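Local coordinates for modulator protein RSBR (Bacillus subtilis, PDB 2BNL) that regulates sigma-B in the general stress response, stimulating the kinase RsbT toward RsbS in the stressosome, and carries an N-terminal nonheme globin domain, at the interface of chains A and B. Residues are numbered along the deposited sequence; one frame, centred on the assembly and turned at random. Chains: chain A/B, Modulator protein RSBR.

The three contacts follow one another along the same two-fold symmetric interface, in which helices 81-100 and 109-135 of chain A face their counterparts in chain B. Contact 1 lies at the C-terminal end of the long last helix; contact 2 is its neighbour, about 10 Å away between C-alpha centres, and shares A:Phe128 and B:Lys82 with it. Contact 3, near the start of the last helix, lies about 18 Å from contact 2 and 26 Å from contact 1. Mixed packing, a charged cluster and an aromatic cluster thus succeed one another along the helices, a seam plausibly used by RsbR dimers within the stressosome.

Contact 1: the interface of chains A and B. Residues chain A 81, 128-129, 131-132, 136; chain B 80-82, 128, 131-132, 135.
Apolar packing forms the core of this helix-helix contact between the paired globin domains. The two Phe128 rings cross obliquely near the two-fold axis, rim to rim, CE2 of A:Phe128 lying 3.9 Å from CE2 of B:Phe128. Selenomethionine B:Met81, with CG anti to the backbone N (chi1 162°), lays CG of B:Met81 against the opposite helix, 3.6 Å from CA of A:Asn129, and turns its methyl CE toward CB of A:Phe128. A:Met81 repeats this against B:Phe128. Polar contacts flank the core. The backbone N of B:Lys82, in the first turn of helix 81-100, donates to the side-chain oxygen OD1 of A:Asn129 at 3.0 Å, from above the amide plane. OD1 of A:Asn129 also lies 2.8 Å from a water that meets the backbone N of B:Met81, in the manner of a helix cap supplied by the partner chain. Each Ser132 hydroxyl sits in plane at the edge of the opposite tyrosine, OG of A:Ser132 being 3.3 Å from CE2 of B:Tyr131. Beyond, A:Glu136 lies over the indole face of B:Trp135, modelled too tightly for its distances to carry weight. The patch joins the last helices to each other and to the start of helix 81-100, near where the chain would lead on to the STAS domain.

Contact 2: the interface of chains A and B. Residues chain A 60, 121-122, 125-126, 128; chain B 82, 85-86, 89.
B:Lys82 reaches across the interface into a cluster of polar groups on the opposite globin domain, formed by helix 109-135 and A:Glu60. Its CG stands anti to the backbone N (chi1 -178°), and after a bend at chi2 (67°) the chain runs extended. CB lies against A:Asn129, CG comes loosely toward OE1 of A:Glu126, and CD of B:Lys82 packs 3.8 Å from CB of A:Thr125, crossing it at about a right angle. CE continues between A:Thr125 OG1 and A:Glu126 OE1. At the tip, the amine NZ of B:Lys82 forms a salt bridge with OE2 of A:Glu60 at 2.7 Å, met tip to tip from above the carboxylate plane. A second, of 3.0 Å, joins NZ of B:Lys82 to the anti lone pair of OE1 in A:Glu126. NZ of B:Lys82 also donates to OG1 of A:Thr125 at 2.8 Å, and the carboxylates probably keep the amine charged. The backbone O of A:Pro122, 3.0 Å from NZ of B:Lys82, can accept another hydrogen bond. An alanine here, lacking the amine, would probably leave the two carboxylates crowded without compensation and weaken the grip between the chains. A water joins the threonines, 2.8 Å from OG1 of A:Thr125 and 2.6 Å from OG1 of B:Thr86.

Contact 3: the interface of chains A and B. Residues chain A 92, 96, 109-110, 113-114; chain B 92, 96, 108-110, 113-114.
Four tryptophans and two tyrosines, from the two nonheme globin domains, build an aromatic cluster around the start of helix 109-135. In the ring contacts, Trp114 of each chain is wedged between Trp92 and Tyr96 of the other. CZ2 of A:Trp114 points down onto one face of B:Tyr96, displaced toward the rim and 3.5 Å from CD2 of B:Tyr96, the planes 57° apart, edge to face. The neighbouring rim atoms of the same six-membered ring meet B:Trp92, CH2 of A:Trp114 lying 3.5 Å from CZ3 of B:Trp92. That tryptophan gets there by placing CG between its backbone N and carbonyl carbon (chi1 69°), the crowded position. Aliphatic packing fills the centre: the Ile113 side chains meet tip to tip, CD1 of A:Ile113 being 3.8 Å from CD1 of B:Ile113, and CD1 of B:Ile113 also reaches CZ2 of A:Trp114. Hydrogen bonds supplement the packing. The Thr110 side chains slide past each other in opposite directions, and OG1 of A:Thr110 hydrogen-bonds to OG1 of B:Thr110 at 2.9 Å, the donor being undecided. A water 3.0 Å from OH of B:Tyr96 bridges this phenol to NE1 of A:Trp114, and a second makes the two-fold equivalent link between NE1 of B:Trp114 and OH of A:Tyr96.

Contact 1: the interface of chains A and B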
# COMPACT_ATOMS: atom_id res chain seq x y z
N MSE A 81 -3.56 -8.91 7.37
CA MSE A 81 -3.53 -7.69 6.59
C MSE A 81 -2.10 -7.55 6.15
O MSE A 81 -1.84 -7.12 5.06
CB MSE A 81 -3.98 -6.46 7.41
CG MSE A 81 -3.65 -5.23 6.81
SE MSE A 81 -4.78 -4.74 5.30
CE MSE A 81 -3.67 -4.56 4.61
N PHE A 128 -7.67 -3.09 0.92
CA PHE A 128 -7.25 -2.99 2.31
C PHE A 128 -8.49 -2.51 3.14
O PHE A 128 -8.76 -2.98 4.24
CB PHE A 128 -6.07 -2.03 2.51
CG PHE A 128 -4.84 -2.38 1.76
CD1 PHE A 128 -4.54 -3.68 1.44
CD2 PHE A 128 -3.95 -1.43 1.44
CE1 PHE A 128 -3.39 -3.99 0.73
CE2 PHE A 128 -2.76 -1.72 0.79
CZ PHE A 128 -2.52 -3.05 0.40
N ASN A 129 -9.19 -1.48 2.61
CA ASN A 129 -10.35 -0.94 3.32
C ASN A 129 -11.39 -2.01 3.63
O ASN A 129 -11.91 -2.09 4.71
CB ASN A 129 -10.93 0.20 2.50
CG ASN A 129 -11.91 1.08 3.27
OD1 ASN A 129 -11.61 1.58 4.35
ND2 ASN A 129 -13.10 1.25 2.72
N TYR A 131 -11.00 -5.24 3.69
CA TYR A 131 -10.40 -6.19 4.63
C TYR A 131 -10.69 -5.76 6.09
O TYR A 131 -11.19 -6.55 6.97
CB TYR A 131 -8.89 -6.26 4.38
CG TYR A 131 -8.24 -7.28 5.25
CD1 TYR A 131 -7.98 -8.58 4.76
CD2 TYR A 131 -7.99 -7.02 6.55
CE1 TYR A 131 -7.37 -9.56 5.60
CE2 TYR A 131 -7.39 -7.99 7.40
CZ TYR A 131 -7.08 -9.24 6.89
OH TYR A 131 -6.59 -10.21 7.76
N SER A 132 -10.34 -4.51 6.38
CA SER A 132 -10.50 -3.94 7.72
C SER A 132 -11.98 -3.86 8.10
O SER A 132 -12.34 -4.19 9.22
CB SER A 132 -9.83 -2.51 7.80
OG SER A 132 -9.87 -1.98 9.15
N GLU A 136 -14.56 -4.24 11.47
CA GLU A 136 -15.35 -3.09 11.96
C GLU A 136 -16.86 -3.47 11.93
O GLU A 136 -17.37 -3.81 10.85
CB GLU A 136 -15.17 -1.79 11.12
CG GLU A 136 -13.86 -1.06 11.21
CD GLU A 136 -14.05 0.52 11.01
OE1 GLU A 136 -15.25 0.87 10.94
OE2 GLU A 136 -13.05 1.39 11.01
N SER B 80 -10.70 6.31 7.86
CA SER B 80 -10.84 4.96 7.26
C SER B 80 -9.50 4.40 6.88
O SER B 80 -8.52 5.12 6.68
CB SER B 80 -11.72 4.93 6.05
OG SER B 80 -11.19 5.69 4.98
N MSE B 81 -9.46 3.09 6.73
CA MSE B 81 -8.29 2.44 6.18
C MSE B 81 -8.02 2.98 4.78
O MSE B 81 -6.88 3.22 4.43
CB MSE B 81 -8.50 0.90 6.23
CG MSE B 81 -7.55 0.15 5.30
SE MSE B 81 -5.78 0.09 6.21
CE MSE B 81 -5.16 0.64 5.12
N LYS B 82 -9.08 3.19 4.00
CA LYS B 82 -8.97 3.75 2.67
C LYS B 82 -8.22 5.11 2.67
O LYS B 82 -7.20 5.31 1.95
CB LYS B 82 -10.31 3.93 2.06
CG LYS B 82 -10.27 4.49 0.64
CD LYS B 82 -9.66 3.61 -0.42
CE LYS B 82 -10.04 4.18 -1.84
NZ LYS B 82 -9.66 3.28 -2.86
N PHE B 128 -0.85 -0.67 8.54
CA PHE B 128 -2.10 -1.21 8.07
C PHE B 128 -2.54 -2.38 8.90
O PHE B 128 -3.71 -2.49 9.26
CB PHE B 128 -2.06 -1.62 6.57
CG PHE B 128 -1.68 -0.51 5.62
CD1 PHE B 128 -1.86 0.85 5.95
CD2 PHE B 128 -1.16 -0.82 4.37
CE1 PHE B 128 -1.50 1.83 5.09
CE2 PHE B 128 -0.82 0.18 3.53
CZ PHE B 128 -0.94 1.51 3.92
N TYR B 131 -3.87 -1.22 12.19
CA TYR B 131 -5.20 -0.56 12.05
C TYR B 131 -6.28 -1.65 12.03
O TYR B 131 -7.23 -1.57 12.74
CB TYR B 131 -5.24 0.28 10.75
CG TYR B 131 -6.54 1.00 10.55
CD1 TYR B 131 -6.56 2.41 10.62
CD2 TYR B 131 -7.70 0.35 10.14
CE1 TYR B 131 -7.80 3.06 10.34
CE2 TYR B 131 -8.92 1.01 10.00
CZ TYR B 131 -8.92 2.40 10.12
OH TYR B 131 -10.06 3.12 9.87
N SER B 132 -6.08 -2.72 11.27
CA SER B 132 -7.09 -3.75 11.13
C SER B 132 -7.24 -4.51 12.45
O SER B 132 -8.40 -4.86 12.85
CB SER B 132 -6.68 -4.74 9.98
OG SER B 132 -7.78 -5.61 9.66
N TRP B 135 -9.46 -3.40 15.33
CA TRP B 135 -10.89 -3.81 15.18
C TRP B 135 -10.98 -5.31 15.43
O TRP B 135 -11.79 -5.75 16.19
CB TRP B 135 -11.35 -3.58 13.77
CG TRP B 135 -11.66 -2.13 13.50
CD1 TRP B 135 -11.05 -1.26 12.61
CD2 TRP B 135 -12.69 -1.40 14.17
NE1 TRP B 135 -11.70 -0.01 12.65
CE2 TRP B 135 -12.69 -0.07 13.62
CE3 TRP B 135 -13.66 -1.75 15.13
CZ2 TRP B 135 -13.66 0.94 14.06
CZ3 TRP B 135 -14.61 -0.76 15.56
CH2 TRP B 135 -14.58 0.57 15.01
O HOH W 1 -11.93 1.49 7.18

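Contact 2: the interface of chains A and B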
# COMPACT_ATOMS: atom_id res chain seq x y z
N GLU A 60 -11.58 2.04 -9.16
CA GLU A 60 -11.94 0.93 -8.31
C GLU A 60 -13.44 0.70 -8.02
O GLU A 60 -13.84 -0.27 -7.32
CB GLU A 60 -11.15 1.05 -6.98
CG GLU A 60 -11.68 2.08 -6.05
CD GLU A 60 -11.12 3.42 -6.21
OE1 GLU A 60 -10.76 3.80 -7.35
OE2 GLU A 60 -10.87 4.05 -5.15
N SER A 121 -2.85 1.40 -7.25
CA SER A 121 -2.92 2.00 -5.92
C SER A 121 -4.39 2.13 -5.39
O SER A 121 -4.70 1.59 -4.37
CB SER A 121 -2.20 3.40 -5.82
OG SER A 121 -2.11 3.76 -4.47
N PRO A 122 -5.29 2.75 -6.16
CA PRO A 122 -6.72 2.82 -5.67
C PRO A 122 -7.47 1.46 -5.49
O PRO A 122 -8.34 1.31 -4.64
CB PRO A 122 -7.39 3.72 -6.72
CG PRO A 122 -6.54 3.65 -7.95
CD PRO A 122 -5.11 3.34 -7.50
N THR A 125 -5.83 -0.08 -2.21
CA THR A 125 -6.32 0.68 -1.00
C THR A 125 -7.77 0.29 -0.67
O THR A 125 -8.15 0.16 0.47
CB THR A 125 -6.19 2.19 -1.13
OG1 THR A 125 -7.01 2.67 -2.21
CG2 THR A 125 -4.76 2.62 -1.26
N GLU A 126 -8.55 0.05 -1.69
CA GLU A 126 -9.95 -0.32 -1.52
C GLU A 126 -10.00 -1.77 -0.99
O GLU A 126 -10.84 -2.13 -0.20
CB GLU A 126 -10.64 -0.26 -2.86
CG GLU A 126 -12.14 -0.33 -2.77
CD GLU A 126 -12.72 0.78 -1.88
OE1 GLU A 126 -12.18 1.89 -2.01
OE2 GLU A 126 -13.57 0.48 -0.99
N PHE A 128 -7.67 -3.09 0.92
CA PHE A 128 -7.25 -2.99 2.31
C PHE A 128 -8.49 -2.51 3.14
O PHE A 128 -8.76 -2.98 4.24
CB PHE A 128 -6.07 -2.03 2.51
CG PHE A 128 -4.84 -2.38 1.76
CD1 PHE A 128 -4.54 -3.68 1.44
CD2 PHE A 128 -3.95 -1.43 1.44
CE1 PHE A 128 -3.39 -3.99 0.73
CE2 PHE A 128 -2.76 -1.72 0.79
CZ PHE A 128 -2.52 -3.05 0.40
N LYS B 82 -9.08 3.19 4.00
CA LYS B 82 -8.97 3.75 2.67
C LYS B 82 -8.22 5.11 2.67
O LYS B 82 -7.20 5.31 1.95
CB LYS B 82 -10.31 3.93 2.06
CG LYS B 82 -10.27 4.49 0.64
CD LYS B 82 -9.66 3.61 -0.42
CE LYS B 82 -10.04 4.18 -1.84
NZ LYS B 82 -9.66 3.28 -2.86
N ALA B 85 -4.43 4.57 4.00
CA ALA B 85 -3.57 3.94 2.98
C ALA B 85 -3.34 4.92 1.83
O ALA B 85 -2.30 4.93 1.25
CB ALA B 85 -4.23 2.69 2.50
N THR B 86 -4.36 5.62 1.44
CA THR B 86 -4.24 6.62 0.36
C THR B 86 -3.21 7.69 0.75
O THR B 86 -2.29 8.06 -0.04
CB THR B 86 -5.65 7.24 0.02
OG1 THR B 86 -6.49 6.18 -0.49
CG2 THR B 86 -5.60 8.32 -1.04
N ALA B 89 0.44 6.24 0.82
CA ALA B 89 0.91 6.16 -0.57
C ALA B 89 1.31 7.52 -1.13
O ALA B 89 2.37 7.73 -1.68
CB ALA B 89 -0.19 5.50 -1.42
O HOH W 2 -6.38 5.26 -2.93

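Contact 3: the interface of chains A and B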
# COMPACT_ATOMS: atom_id res chain seq x y z
N TRP A 92 2.53 -6.05 -7.95
CA TRP A 92 2.77 -4.96 -8.92
C TRP A 92 4.28 -4.90 -9.29
O TRP A 92 4.64 -4.57 -10.43
CB TRP A 92 2.10 -3.62 -8.55
CG TRP A 92 2.72 -2.83 -7.45
CD1 TRP A 92 2.36 -2.80 -6.10
CD2 TRP A 92 3.89 -2.04 -7.56
NE1 TRP A 92 3.23 -2.02 -5.41
CE2 TRP A 92 4.19 -1.55 -6.27
CE3 TRP A 92 4.72 -1.68 -8.63
CZ2 TRP A 92 5.31 -0.72 -6.02
CZ3 TRP A 92 5.88 -0.91 -8.36
CH2 TRP A 92 6.10 -0.38 -7.09
N TYR A 96 5.94 -5.08 -12.81
CA TYR A 96 6.94 -4.15 -13.24
C TYR A 96 8.15 -4.83 -13.93
O TYR A 96 8.54 -4.47 -15.03
CB TYR A 96 7.40 -3.22 -12.11
CG TYR A 96 8.66 -2.50 -12.48
CD1 TYR A 96 8.64 -1.38 -13.34
CD2 TYR A 96 9.88 -2.96 -12.01
CE1 TYR A 96 9.78 -0.74 -13.67
CE2 TYR A 96 11.06 -2.31 -12.37
CZ TYR A 96 10.97 -1.19 -13.17
OH TYR A 96 12.11 -0.54 -13.47
N SER A 109 11.62 3.67 -17.43
CA SER A 109 11.26 2.85 -16.27
C SER A 109 10.42 3.61 -15.23
O SER A 109 9.45 3.08 -14.70
CB SER A 109 12.54 2.40 -15.58
OG SER A 109 13.14 1.49 -16.43
N THR A 110 10.81 4.84 -14.97
CA THR A 110 10.17 5.66 -13.98
C THR A 110 8.69 5.89 -14.39
O THR A 110 7.79 5.67 -13.61
CB THR A 110 11.01 6.95 -13.74
OG1 THR A 110 12.25 6.52 -13.17
CG2 THR A 110 10.38 7.90 -12.76
N ILE A 113 6.68 2.73 -13.76
CA ILE A 113 6.30 2.63 -12.39
C ILE A 113 5.10 3.51 -12.04
O ILE A 113 4.21 3.09 -11.31
CB ILE A 113 7.50 3.03 -11.48
CG1 ILE A 113 8.61 1.98 -11.61
CG2 ILE A 113 7.03 3.23 -9.98
CD1 ILE A 113 9.90 2.44 -10.99
N TRP A 114 5.11 4.76 -12.48
CA TRP A 114 3.99 5.64 -12.15
C TRP A 114 2.67 5.22 -12.83
O TRP A 114 1.55 5.44 -12.27
CB TRP A 114 4.41 7.09 -12.47
CG TRP A 114 5.52 7.57 -11.61
CD1 TRP A 114 6.63 8.17 -12.04
CD2 TRP A 114 5.64 7.50 -10.18
NE1 TRP A 114 7.48 8.43 -11.00
CE2 TRP A 114 6.89 8.02 -9.84
CE3 TRP A 114 4.81 7.00 -9.13
CZ2 TRP A 114 7.33 8.13 -8.54
CZ3 TRP A 114 5.23 7.10 -7.87
CH2 TRP A 114 6.50 7.67 -7.57
N TRP B 92 4.89 8.99 0.31
CA TRP B 92 6.22 8.56 -0.16
C TRP B 92 6.43 9.14 -1.53
O TRP B 92 7.59 9.47 -1.93
CB TRP B 92 6.48 7.02 -0.04
CG TRP B 92 5.70 6.19 -0.94
CD1 TRP B 92 4.57 5.47 -0.66
CD2 TRP B 92 5.99 5.93 -2.30
NE1 TRP B 92 4.14 4.82 -1.78
CE2 TRP B 92 4.99 5.10 -2.80
CE3 TRP B 92 6.98 6.42 -3.18
CZ2 TRP B 92 4.93 4.70 -4.14
CZ3 TRP B 92 6.95 6.01 -4.52
CH2 TRP B 92 5.89 5.14 -4.97
N TYR B 96 9.38 11.44 -2.88
CA TYR B 96 10.11 11.19 -4.09
C TYR B 96 10.40 12.46 -4.90
O TYR B 96 11.50 12.65 -5.38
CB TYR B 96 9.39 10.13 -4.98
CG TYR B 96 9.94 10.08 -6.39
CD1 TYR B 96 11.09 9.41 -6.66
CD2 TYR B 96 9.31 10.74 -7.41
CE1 TYR B 96 11.62 9.40 -7.95
CE2 TYR B 96 9.79 10.69 -8.69
CZ TYR B 96 10.97 10.04 -8.93
OH TYR B 96 11.42 9.99 -10.19
N GLU B 108 20.12 7.72 -10.71
CA GLU B 108 18.82 7.32 -11.35
C GLU B 108 17.56 7.36 -10.48
O GLU B 108 17.51 6.91 -9.33
CB GLU B 108 18.93 5.99 -12.10
CG GLU B 108 17.64 5.37 -12.62
CD GLU B 108 17.04 6.05 -13.95
OE1 GLU B 108 17.67 5.93 -15.01
OE2 GLU B 108 15.90 6.63 -13.94
N SER B 109 16.52 7.85 -11.14
CA SER B 109 15.21 8.04 -10.60
C SER B 109 14.57 6.77 -10.14
O SER B 109 14.05 6.69 -9.04
CB SER B 109 14.38 8.67 -11.69
OG SER B 109 14.75 10.03 -11.72
N THR B 110 14.68 5.77 -11.00
CA THR B 110 14.21 4.46 -10.70
C THR B 110 14.85 3.85 -9.43
O THR B 110 14.15 3.28 -8.60
CB THR B 110 14.37 3.49 -11.94
OG1 THR B 110 13.51 3.93 -13.01
CG2 THR B 110 13.99 2.07 -11.53
N ILE B 113 13.29 5.43 -6.36
CA ILE B 113 11.98 4.84 -6.08
C ILE B 113 12.07 3.54 -5.31
O ILE B 113 11.37 3.39 -4.26
CB ILE B 113 11.13 4.62 -7.37
CG1 ILE B 113 10.80 5.96 -7.97
CG2 ILE B 113 9.86 3.88 -7.05
CD1 ILE B 113 10.29 5.88 -9.37
N TRP B 114 12.97 2.65 -5.76
CA TRP B 114 13.19 1.41 -5.06
C TRP B 114 13.82 1.57 -3.65
O TRP B 114 13.50 0.79 -2.75
CB TRP B 114 14.01 0.44 -5.91
CG TRP B 114 13.30 0.10 -7.16
CD1 TRP B 114 13.80 0.14 -8.44
CD2 TRP B 114 11.94 -0.36 -7.29
NE1 TRP B 114 12.83 -0.25 -9.34
CE2 TRP B 114 11.68 -0.55 -8.66
CE3 TRP B 114 10.92 -0.63 -6.38
CZ2 TRP B 114 10.49 -0.99 -9.12
CZ3 TRP B 114 9.71 -1.05 -6.84
CH2 TRP B 114 9.49 -1.23 -8.18
O HOH W 3 9.32 10.81 -12.18
O HOH W 4 14.42 -1.30 -11.75